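Local coordinates for protein lectin (Trichosanthes anguina, PDB 4HR6) that probably binds carbohydrate as a three-chain, nontoxic seed lectin homologous to type II ribosome-inactivating proteins, at residues Ile81-Ile92 and Leu102-Met113; Ser145-Gln156 and Phe167-Asn175. All coordinates share one frame; numbering follows the deposited sequence.

Interaction 1 packs two successive helices of the ribosome-inactivating-type fold against each other; interaction 2, later in the chain, lays helix 141-159 on the two-stranded sheet of strands 166-174 and 180-185. Their centres are about 25 Å apart, on opposite sides of the chain's centre, yet they touch at one point: Gln-112 NE2 lies 2.5 Å from Glu-147 OE2, a probable hydrogen bond between helices 103-119 and 141-159. Glu-147 also forms a salt bridge with Arg-78. Helix 121-132 packs on both contacts, on Met-113 of interaction 1 and on Leu-146 and Glu-147 of interaction 2, which continues into the interface with a neighbouring chain.

Interaction 1: Ile81-Ile92 and Leu102-Met113; sequences IVLGVDPLDFAI and LLPLSFLVIIQM
Met-113 starts with CG beside its backbone N, runs extended at chi2 and then bends at chi3 (70°), which folds its methyl back against the turn leading into helix 85-96. Val-109 has CG1 anti to its N (chi1 175°) and CG2 anti to its carbonyl carbon, sending the two methyls to different parts of segment 81-92. Met-113 CE comes to 3.3 Å from Gly-84 O, while its sulfur takes a weak hydrogen bond from Gly-84 N, 3.6 Å from Met-113 SD. Gly-84 is the N-cap of the helix; at its backbone angles a CB would be jammed against the carbonyl O of Leu-83. The same methyl also rests against Leu-88 CD2.

Val-109 straddles the groove between loop and helix. Its CG1 lies against the helix backbone, 3.9 Å from Leu-88 CA, and its CG2 meets Ile-81 CG2 at 4.0 Å. Ile-81 then slides past Leu-105 in the opposite direction and crosses Leu-108 at about a right angle, with Ile-81 CD1 3.7 Å from Leu-108 CD2. Leu-88 crosses Ile-110 in similar fashion. The backbones come closest where two small residues meet, Ala-91 CB lying 3.7 Å from Ser-106 CB. The Ser-106 hydroxyl donates to Leu-102 O, from the opposite face to Ser-106 N, and is also hydrogen-bonded with Asn-94. At the outer end, Phe-90 CZ reaches Leu-102 CD1 at 3.9 Å.

The axes of the helical parts, 85-92 and 103-113, cross at -128°, 8.8 Å apart at their closest. The contact therefore owes its hold chiefly to largely buried aliphatic side chains fitted around an alanine-serine crossing, with thioether and glycine backbone supplying a weak polar touch at the helix start.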
loop_
_atom_site.group_PDB
_atom_site.type_symbol
_atom_site.label_atom_id
_atom_site.label_comp_id
_atom_site.label_asym_id
_atom_site.label_seq_id
_atom_site.Cartn_x
_atom_site.Cartn_y
_atom_site.Cartn_z
ATOM N N ILE B 81 -9.511 -5.165 -22.327
ATOM C CA ILE B 81 -8.300 -5.122 -23.113
ATOM C C ILE B 81 -7.204 -5.896 -22.428
ATOM O O ILE B 81 -6.863 -5.613 -21.285
ATOM C CB ILE B 81 -7.847 -3.669 -23.323
ATOM C CG1 ILE B 81 -8.891 -2.924 -24.161
ATOM C CG2 ILE B 81 -6.494 -3.623 -24.001
ATOM C CD1 ILE B 81 -8.830 -1.426 -24.006
ATOM N N VAL B 82 -6.630 -6.849 -23.152
ATOM C CA VAL B 82 -5.620 -7.721 -22.596
ATOM C C VAL B 82 -4.298 -6.986 -22.457
ATOM O O VAL B 82 -3.929 -6.201 -23.330
ATOM C CB VAL B 82 -5.417 -9.025 -23.436
ATOM C CG1 VAL B 82 -6.625 -9.925 -23.310
ATOM C CG2 VAL B 82 -5.179 -8.727 -24.911
ATOM N N LEU B 83 -3.610 -7.254 -21.348
ATOM C CA LEU B 83 -2.271 -6.764 -21.064
ATOM C C LEU B 83 -1.318 -7.946 -21.008
ATOM O O LEU B 83 -1.725 -9.067 -20.688
ATOM C CB LEU B 83 -2.238 -6.055 -19.714
ATOM C CG LEU B 83 -3.266 -4.935 -19.565
ATOM C CD1 LEU B 83 -3.085 -4.269 -18.216
ATOM C CD2 LEU B 83 -3.117 -3.943 -20.716
ATOM N N GLY B 84 -0.047 -7.681 -21.289
ATOM C CA GLY B 84 0.975 -8.719 -21.286
ATOM C C GLY B 84 2.078 -8.401 -22.264
ATOM O O GLY B 84 2.080 -7.347 -22.914
ATOM N N VAL B 85 3.005 -9.335 -22.391
ATOM C CA VAL B 85 4.196 -9.147 -23.192
ATOM C C VAL B 85 3.851 -8.905 -24.661
ATOM O O VAL B 85 4.365 -7.971 -25.275
ATOM C CB VAL B 85 5.119 -10.364 -23.079
ATOM C CG1 VAL B 85 6.343 -10.186 -23.968
ATOM C CG2 VAL B 85 5.526 -10.569 -21.622
ATOM N N ASP B 86 2.979 -9.736 -25.219
ATOM C CA ASP B 86 2.689 -9.652 -26.640
ATOM C C ASP B 86 1.746 -8.506 -26.963
ATOM O O ASP B 86 1.903 -7.863 -27.977
ATOM C CB ASP B 86 2.148 -10.990 -27.186
ATOM C CG ASP B 86 3.176 -12.112 -27.103
ATOM O OD1 ASP B 86 4.308 -11.947 -27.596
ATOM O OD2 ASP B 86 2.849 -13.173 -26.535
ATOM N N PRO B 87 0.748 -8.243 -26.109
ATOM C CA PRO B 87 -0.011 -7.008 -26.353
ATOM C C PRO B 87 0.858 -5.746 -26.353
ATOM O O PRO B 87 0.620 -4.837 -27.140
ATOM C CB PRO B 87 -0.998 -6.988 -25.200
ATOM C CG PRO B 87 -1.233 -8.465 -24.921
ATOM C CD PRO B 87 0.126 -9.068 -25.063
ATOM N N LEU B 88 1.860 -5.695 -25.485
ATOM C CA LEU B 88 2.769 -4.551 -25.425
ATOM C C LEU B 88 3.596 -4.445 -26.695
ATOM O O LEU B 88 3.748 -3.369 -27.236
ATOM C CB LEU B 88 3.673 -4.655 -24.205
ATOM C CG LEU B 88 4.652 -3.490 -23.966
ATOM C CD1 LEU B 88 3.962 -2.124 -23.925
ATOM C CD2 LEU B 88 5.413 -3.736 -22.674
ATOM N N ASP B 89 4.122 -5.577 -27.162
ATOM C CA ASP B 89 4.926 -5.643 -28.384
ATOM C C ASP B 89 4.101 -5.130 -29.566
ATOM O O ASP B 89 4.563 -4.310 -30.346
ATOM C CB ASP B 89 5.384 -7.085 -28.627
ATOM C CG ASP B 89 6.556 -7.178 -29.594
ATOM O OD1 ASP B 89 7.643 -6.694 -29.268
ATOM O OD2 ASP B 89 6.382 -7.729 -30.687
ATOM N N PHE B 90 2.862 -5.611 -29.653
ATOM C CA PHE B 90 1.916 -5.205 -30.658
ATOM C C PHE B 90 1.694 -3.669 -30.562
ATOM O O PHE B 90 1.679 -2.970 -31.568
ATOM C CB PHE B 90 0.601 -5.973 -30.418
ATOM C CG PHE B 90 -0.485 -5.727 -31.441
ATOM C CD1 PHE B 90 -1.787 -5.561 -31.043
ATOM C CD2 PHE B 90 -0.212 -5.692 -32.792
ATOM C CE1 PHE B 90 -2.799 -5.360 -31.967
ATOM C CE2 PHE B 90 -1.210 -5.480 -33.727
ATOM C CZ PHE B 90 -2.503 -5.317 -33.316
ATOM N N ALA B 91 1.488 -3.184 -29.343
ATOM C CA ALA B 91 1.234 -1.770 -29.082
ATOM C C ALA B 91 2.397 -0.878 -29.534
ATOM O O ALA B 91 2.187 0.137 -30.177
ATOM C CB ALA B 91 0.944 -1.555 -27.615
ATOM N N ILE B 92 3.615 -1.284 -29.222
ATOM C CA ILE B 92 4.777 -0.531 -29.627
ATOM C C ILE B 92 4.802 -0.399 -31.169
ATOM O O ILE B 92 4.918 0.723 -31.721
ATOM C CB ILE B 92 6.066 -1.185 -29.075
ATOM C CG1 ILE B 92 6.119 -1.025 -27.562
ATOM C CG2 ILE B 92 7.310 -0.542 -29.677
ATOM C CD1 ILE B 92 7.220 -1.835 -26.891
ATOM N N LEU B 102 -5.337 1.685 -34.498
ATOM C CA LEU B 102 -4.916 0.984 -33.299
ATOM C C LEU B 102 -4.259 1.854 -32.211
ATOM O O LEU B 102 -3.762 1.321 -31.210
ATOM C CB LEU B 102 -3.951 -0.126 -33.714
ATOM C CG LEU B 102 -4.636 -1.220 -34.542
ATOM C CD1 LEU B 102 -3.629 -2.132 -35.217
ATOM C CD2 LEU B 102 -5.568 -2.022 -33.658
ATOM N N LEU B 103 -4.271 3.173 -32.401
ATOM C CA LEU B 103 -3.586 4.094 -31.505
ATOM C C LEU B 103 -4.195 4.153 -30.108
ATOM O O LEU B 103 -3.483 4.002 -29.150
ATOM C CB LEU B 103 -3.483 5.516 -32.097
ATOM C CG LEU B 103 -2.364 5.814 -33.094
ATOM C CD1 LEU B 103 -2.192 7.322 -33.201
ATOM C CD2 LEU B 103 -1.038 5.170 -32.733
ATOM N N PRO B 104 -5.500 4.413 -29.992
ATOM C CA PRO B 104 -6.069 4.520 -28.646
ATOM C C PRO B 104 -5.856 3.234 -27.838
ATOM O O PRO B 104 -5.450 3.271 -26.685
ATOM C CB PRO B 104 -7.564 4.740 -28.904
ATOM C CG PRO B 104 -7.679 5.201 -30.299
ATOM C CD PRO B 104 -6.497 4.687 -31.046
ATOM N N LEU B 105 -6.127 2.104 -28.467
ATOM C CA LEU B 105 -5.939 0.804 -27.837
ATOM C C LEU B 105 -4.500 0.615 -27.386
ATOM O O LEU B 105 -4.248 0.197 -26.249
ATOM C CB LEU B 105 -6.304 -0.300 -28.826
ATOM C CG LEU B 105 -6.255 -1.714 -28.246
ATOM C CD1 LEU B 105 -7.585 -2.004 -27.571
ATOM C CD2 LEU B 105 -5.940 -2.751 -29.325
ATOM N N SER B 106 -3.561 0.936 -28.270
ATOM C CA SER B 106 -2.143 0.751 -27.972
ATOM C C SER B 106 -1.701 1.644 -26.815
ATOM O O SER B 106 -0.950 1.191 -25.962
ATOM C CB SER B 106 -1.289 0.954 -29.222
ATOM O OG SER B 106 -1.755 0.130 -30.287
ATOM N N PHE B 107 -2.207 2.883 -26.759
ATOM C CA PHE B 107 -1.925 3.755 -25.619
ATOM C C PHE B 107 -2.448 3.169 -24.288
ATOM O O PHE B 107 -1.768 3.196 -23.277
ATOM C CB PHE B 107 -2.491 5.168 -25.835
ATOM C CG PHE B 107 -1.548 6.095 -26.559
ATOM C CD1 PHE B 107 -1.940 6.739 -27.717
ATOM C CD2 PHE B 107 -0.273 6.323 -26.073
ATOM C CE1 PHE B 107 -1.067 7.603 -28.379
ATOM C CE2 PHE B 107 0.607 7.177 -26.734
ATOM C CZ PHE B 107 0.207 7.814 -27.882
ATOM N N LEU B 108 -3.654 2.637 -24.301
ATOM C CA LEU B 108 -4.222 1.989 -23.112
ATOM C C LEU B 108 -3.322 0.868 -22.552
ATOM O O LEU B 108 -3.082 0.780 -21.337
ATOM C CB LEU B 108 -5.596 1.451 -23.455
ATOM C CG LEU B 108 -6.871 2.129 -22.945
ATOM C CD1 LEU B 108 -6.667 3.468 -22.295
ATOM C CD2 LEU B 108 -7.927 2.195 -24.048
ATOM N N VAL B 109 -2.773 0.055 -23.441
ATOM C CA VAL B 109 -1.841 -0.981 -23.033
ATOM C C VAL B 109 -0.578 -0.394 -22.409
ATOM O O VAL B 109 -0.164 -0.771 -21.302
ATOM C CB VAL B 109 -1.470 -1.880 -24.229
ATOM C CG1 VAL B 109 -0.410 -2.882 -23.833
ATOM C CG2 VAL B 109 -2.706 -2.609 -24.762
ATOM N N ILE B 110 0.036 0.543 -23.128
ATOM C CA ILE B 110 1.327 1.076 -22.750
ATOM C C ILE B 110 1.227 1.882 -21.452
ATOM O O ILE B 110 2.043 1.719 -20.556
ATOM C CB ILE B 110 1.919 1.930 -23.887
ATOM C CG1 ILE B 110 2.386 1.029 -25.023
ATOM C CG2 ILE B 110 3.089 2.757 -23.380
ATOM C CD1 ILE B 110 2.445 1.715 -26.361
ATOM N N ILE B 111 0.223 2.740 -21.356
ATOM C CA ILE B 111 0.059 3.579 -20.187
ATOM C C ILE B 111 -0.096 2.696 -18.941
ATOM O O ILE B 111 0.573 2.908 -17.936
ATOM C CB ILE B 111 -1.126 4.571 -20.381
ATOM C CG1 ILE B 111 -0.722 5.644 -21.402
ATOM C CG2 ILE B 111 -1.536 5.228 -19.076
ATOM C CD1 ILE B 111 -1.865 6.515 -21.853
ATOM N N GLN B 112 -0.941 1.682 -19.025
ATOM C CA GLN B 112 -1.163 0.818 -17.872
ATOM C C GLN B 112 0.076 0.032 -17.488
ATOM O O GLN B 112 0.439 -0.019 -16.322
ATOM C CB GLN B 112 -2.335 -0.102 -18.116
ATOM C CG GLN B 112 -3.644 0.648 -18.121
ATOM C CD GLN B 112 -4.811 -0.279 -18.239
ATOM O OE1 GLN B 112 -5.158 -0.730 -19.333
ATOM N NE2 GLN B 112 -5.430 -0.571 -17.116
ATOM N N MET B 113 0.747 -0.543 -18.477
ATOM C CA MET B 113 1.880 -1.416 -18.220
ATOM C C MET B 113 3.143 -0.669 -17.842
ATOM O O MET B 113 4.069 -1.279 -17.289
ATOM C CB MET B 113 2.156 -2.297 -19.417
ATOM C CG MET B 113 1.119 -3.379 -19.615
ATOM S SD MET B 113 1.464 -4.470 -21.012
ATOM C CE MET B 113 2.887 -5.379 -20.395
#

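Interaction 2: Ser145-Gln156 and Phe167-Asn175; sequences SLEDNWSEISLQ and FGSVVELYN
Gln-156 OE1 takes two backbone N-H groups at the corner of the strand segment: Gly-168 N at 2.8 Å, tilted 33° from the plane of the glutamine's side-chain carbonyl, and Ser-169 N at a longer, weak 3.4 Å. The other end of the amide is held from its own helix, where Gln-156 NE2 donates to Glu-152 OE2 at 2.8 Å and meets that oxygen from above the carboxylate plane. A bend in the glutamine at chi2 (-53°) turns the amide toward the corner, while its CB sits over the face of Phe-167, 3.6 Å from the ring centroid, as a CH-pi contact. The other carboxylate oxygen, Glu-152 OE1, bonds Asn-1 of a neighbouring chain, and Phe-167 O is held by Arg-8 of that chain.

Farther back along the helix, Asn-149 ND2 donates to Ser-145 O at 2.8 Å, close to the amide plane, and Asn-149 OD1 receives a hydrogen bond from a water that in turn accepts from Glu-172 N. The flank of this amide lies on Val-171, whose CG1 also meets Ile-153 CG1 at 4.1 Å. Leu-146 crosses Leu-173 at about a right angle. Ser-145 OG accepts a weak bond from Tyr-174 N at 3.3 Å, its stronger partner being Leu-141 O.

Helix 141-159 packs on the antiparallel strand pair 166-174 and 180-185, running nearly antiparallel to strand 170-174. Amides bridge backbone at the corner and, through water, mid-strand, around an aliphatic centre; one amide N-H at each carboxylate oxygen is consistent with an ionised Glu-152, which ties the helix to the next chain.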
loop_
_atom_site.group_PDB
_atom_site.type_symbol
_atom_site.label_atom_id
_atom_site.label_comp_id
_atom_site.label_asym_id
_atom_site.label_seq_id
_atom_site.Cartn_x
_atom_site.Cartn_y
_atom_site.Cartn_z
ATOM N N SER B 145 -9.802 0.341 -10.042
ATOM C CA SER B 145 -10.106 1.228 -8.909
ATOM C C SER B 145 -8.854 1.947 -8.383
ATOM O O SER B 145 -8.931 3.079 -7.917
ATOM C CB SER B 145 -10.828 0.472 -7.777
ATOM O OG SER B 145 -10.008 -0.505 -7.167
ATOM N N LEU B 146 -7.698 1.303 -8.482
ATOM C CA LEU B 146 -6.445 1.958 -8.152
ATOM C C LEU B 146 -6.139 3.061 -9.170
ATOM O O LEU B 146 -5.804 4.177 -8.793
ATOM C CB LEU B 146 -5.300 0.956 -8.134
ATOM C CG LEU B 146 -5.317 -0.115 -7.045
ATOM C CD1 LEU B 146 -4.187 -1.115 -7.297
ATOM C CD2 LEU B 146 -5.174 0.512 -5.676
ATOM N N GLU B 147 -6.271 2.749 -10.458
ATOM C CA GLU B 147 -5.982 3.728 -11.512
ATOM C C GLU B 147 -6.859 4.974 -11.372
ATOM O O GLU B 147 -6.366 6.099 -11.394
ATOM C CB GLU B 147 -6.176 3.104 -12.893
ATOM C CG GLU B 147 -5.125 2.049 -13.243
ATOM C CD GLU B 147 -5.432 1.314 -14.536
ATOM O OE1 GLU B 147 -6.429 1.639 -15.196
ATOM O OE2 GLU B 147 -4.690 0.392 -14.902
ATOM N N ASP B 148 -8.151 4.751 -11.208
ATOM C CA ASP B 148 -9.114 5.828 -11.128
ATOM C C ASP B 148 -9.003 6.673 -9.845
ATOM O O ASP B 148 -9.435 7.825 -9.835
ATOM C CB ASP B 148 -10.534 5.272 -11.264
ATOM C CG ASP B 148 -10.841 4.757 -12.667
ATOM O OD1 ASP B 148 -10.089 5.033 -13.624
ATOM O OD2 ASP B 148 -11.857 4.066 -12.807
ATOM N N ASN B 149 -8.439 6.121 -8.772
ATOM C CA ASN B 149 -8.354 6.848 -7.483
ATOM C C ASN B 149 -6.988 7.365 -7.089
ATOM O O ASN B 149 -6.831 7.893 -5.995
ATOM C CB ASN B 149 -8.879 5.956 -6.358
ATOM C CG ASN B 149 -10.383 5.849 -6.369
ATOM O OD1 ASN B 149 -11.071 6.810 -6.094
ATOM N ND2 ASN B 149 -10.894 4.700 -6.713
ATOM N N TRP B 150 -5.986 7.226 -7.961
ATOM C CA TRP B 150 -4.611 7.606 -7.601
ATOM C C TRP B 150 -4.467 9.050 -7.141
ATOM O O TRP B 150 -3.738 9.345 -6.189
ATOM C CB TRP B 150 -3.689 7.381 -8.792
ATOM C CG TRP B 150 -2.309 7.796 -8.563
ATOM C CD1 TRP B 150 -1.427 7.235 -7.703
ATOM C CD2 TRP B 150 -1.601 8.849 -9.235
ATOM N NE1 TRP B 150 -0.208 7.873 -7.785
ATOM C CE2 TRP B 150 -0.292 8.874 -8.709
ATOM C CE3 TRP B 150 -1.954 9.782 -10.217
ATOM C CZ2 TRP B 150 0.675 9.788 -9.131
ATOM C CZ3 TRP B 150 -0.994 10.694 -10.643
ATOM C CH2 TRP B 150 0.312 10.681 -10.108
ATOM N N SER B 151 -5.125 9.957 -7.855
ATOM C CA SER B 151 -5.087 11.365 -7.501
ATOM C C SER B 151 -5.666 11.609 -6.121
ATOM O O SER B 151 -5.080 12.296 -5.306
ATOM C CB SER B 151 -5.874 12.196 -8.520
ATOM O OG SER B 151 -5.779 13.557 -8.159
ATOM N N GLU B 152 -6.834 11.044 -5.893
ATOM C CA GLU B 152 -7.551 11.158 -4.635
ATOM C C GLU B 152 -6.796 10.492 -3.472
ATOM O O GLU B 152 -6.760 11.043 -2.374
ATOM C CB GLU B 152 -8.917 10.512 -4.812
ATOM C CG GLU B 152 -9.866 10.644 -3.644
ATOM C CD GLU B 152 -10.238 12.082 -3.308
ATOM O OE1 GLU B 152 -10.145 12.963 -4.178
ATOM O OE2 GLU B 152 -10.632 12.322 -2.150
ATOM N N ILE B 153 -6.204 9.316 -3.716
ATOM C CA ILE B 153 -5.357 8.646 -2.715
ATOM C C ILE B 153 -4.164 9.496 -2.383
ATOM O O ILE B 153 -3.830 9.666 -1.219
ATOM C CB ILE B 153 -4.835 7.274 -3.210
ATOM C CG1 ILE B 153 -5.962 6.256 -3.221
ATOM C CG2 ILE B 153 -3.681 6.746 -2.359
ATOM C CD1 ILE B 153 -5.627 5.011 -4.014
ATOM N N SER B 154 -3.494 10.021 -3.392
ATOM C CA SER B 154 -2.399 10.937 -3.105
ATOM C C SER B 154 -2.838 12.133 -2.233
ATOM O O SER B 154 -2.135 12.528 -1.329
ATOM C CB SER B 154 -1.790 11.483 -4.397
ATOM O OG SER B 154 -1.322 10.484 -5.257
ATOM N N LEU B 155 -3.980 12.741 -2.549
ATOM C CA LEU B 155 -4.498 13.858 -1.750
ATOM C C LEU B 155 -4.743 13.428 -0.306
ATOM O O LEU B 155 -4.382 14.141 0.617
ATOM C CB LEU B 155 -5.825 14.392 -2.324
ATOM C CG LEU B 155 -6.540 15.479 -1.503
ATOM C CD1 LEU B 155 -5.717 16.739 -1.386
ATOM C CD2 LEU B 155 -7.860 15.843 -2.141
ATOM N N GLN B 156 -5.380 12.278 -0.115
ATOM C CA GLN B 156 -5.708 11.835 1.225
ATOM C C GLN B 156 -4.480 11.469 2.053
ATOM O O GLN B 156 -4.464 11.680 3.265
ATOM C CB GLN B 156 -6.699 10.672 1.187
ATOM C CG GLN B 156 -8.033 11.013 0.540
ATOM C CD GLN B 156 -8.699 12.237 1.143
ATOM O OE1 GLN B 156 -8.518 12.548 2.320
ATOM N NE2 GLN B 156 -9.460 12.951 0.325
ATOM N N PHE B 167 -7.805 9.772 6.798
ATOM C CA PHE B 167 -8.195 10.433 5.571
ATOM C C PHE B 167 -9.324 11.428 5.844
ATOM O O PHE B 167 -10.054 11.300 6.822
ATOM C CB PHE B 167 -8.685 9.385 4.564
ATOM C CG PHE B 167 -7.591 8.539 3.961
ATOM C CD1 PHE B 167 -7.901 7.654 2.951
ATOM C CD2 PHE B 167 -6.264 8.667 4.351
ATOM C CE1 PHE B 167 -6.925 6.878 2.351
ATOM C CE2 PHE B 167 -5.282 7.903 3.750
ATOM C CZ PHE B 167 -5.615 7.011 2.745
ATOM N N GLY B 168 -9.460 12.416 4.968
ATOM C CA GLY B 168 -10.557 13.371 5.050
ATOM C C GLY B 168 -11.785 12.806 4.384
ATOM O O GLY B 168 -12.893 13.248 4.637
ATOM N N SER B 169 -11.579 11.812 3.531
ATOM C CA SER B 169 -12.654 11.201 2.791
ATOM C C SER B 169 -12.342 9.718 2.537
ATOM O O SER B 169 -11.181 9.321 2.453
ATOM C CB SER B 169 -12.868 11.985 1.485
ATOM O OG SER B 169 -13.165 11.128 0.399
ATOM N N VAL B 170 -13.384 8.907 2.420
ATOM C CA VAL B 170 -13.236 7.481 2.144
ATOM C C VAL B 170 -12.859 7.245 0.682
ATOM O O VAL B 170 -13.390 7.894 -0.203
ATOM C CB VAL B 170 -14.543 6.731 2.471
ATOM C CG1 VAL B 170 -14.494 5.289 1.989
ATOM C CG2 VAL B 170 -14.804 6.774 3.968
ATOM N N VAL B 171 -11.912 6.337 0.445
ATOM C CA VAL B 171 -11.623 5.836 -0.902
ATOM C C VAL B 171 -12.168 4.412 -1.041
ATOM O O VAL B 171 -11.964 3.593 -0.164
ATOM C CB VAL B 171 -10.114 5.796 -1.163
ATOM C CG1 VAL B 171 -9.833 5.246 -2.557
ATOM C CG2 VAL B 171 -9.500 7.183 -0.991
ATOM N N GLU B 172 -12.825 4.129 -2.161
ATOM C CA GLU B 172 -13.438 2.845 -2.433
ATOM C C GLU B 172 -12.553 2.013 -3.341
ATOM O O GLU B 172 -12.428 2.299 -4.523
ATOM C CB GLU B 172 -14.799 3.047 -3.104
ATOM C CG GLU B 172 -15.659 4.078 -2.399
ATOM C CD GLU B 172 -17.120 3.995 -2.784
ATOM O OE1 GLU B 172 -17.440 4.074 -3.985
ATOM O OE2 GLU B 172 -17.947 3.847 -1.875
ATOM N N LEU B 173 -11.924 0.987 -2.780
ATOM C CA LEU B 173 -11.110 0.067 -3.567
ATOM C C LEU B 173 -11.723 -1.323 -3.585
ATOM O O LEU B 173 -12.534 -1.666 -2.733
ATOM C CB LEU B 173 -9.702 -0.000 -3.009
ATOM C CG LEU B 173 -8.880 1.287 -3.045
ATOM C CD1 LEU B 173 -7.496 0.997 -2.490
ATOM C CD2 LEU B 173 -8.786 1.849 -4.456
ATOM N N TYR B 174 -11.334 -2.106 -4.582
ATOM C CA TYR B 174 -11.767 -3.475 -4.720
ATOM C C TYR B 174 -10.599 -4.423 -4.583
ATOM O O TYR B 174 -9.489 -4.086 -4.960
ATOM C CB TYR B 174 -12.437 -3.676 -6.074
ATOM C CG TYR B 174 -13.764 -3.007 -6.139
ATOM C CD1 TYR B 174 -13.876 -1.693 -6.565
ATOM C CD2 TYR B 174 -14.916 -3.670 -5.733
ATOM C CE1 TYR B 174 -15.099 -1.057 -6.622
ATOM C CE2 TYR B 174 -16.150 -3.042 -5.779
ATOM C CZ TYR B 174 -16.233 -1.737 -6.223
ATOM O OH TYR B 174 -17.451 -1.101 -6.272
ATOM N N ASN B 175 -10.858 -5.616 -4.036
ATOM C CA ASN B 175 -9.855 -6.681 -4.004
ATOM C C ASN B 175 -10.045 -7.577 -5.200
ATOM O O ASN B 175 -10.936 -7.336 -6.007
ATOM C CB ASN B 175 -9.836 -7.437 -2.658
ATOM C CG ASN B 175 -11.062 -8.317 -2.413
ATOM O OD1 ASN B 175 -11.913 -8.545 -3.276
ATOM N ND2 ASN B 175 -11.148 -8.815 -1.198
HETATM O O HOH W 1 -13.236 6.459 -4.006
#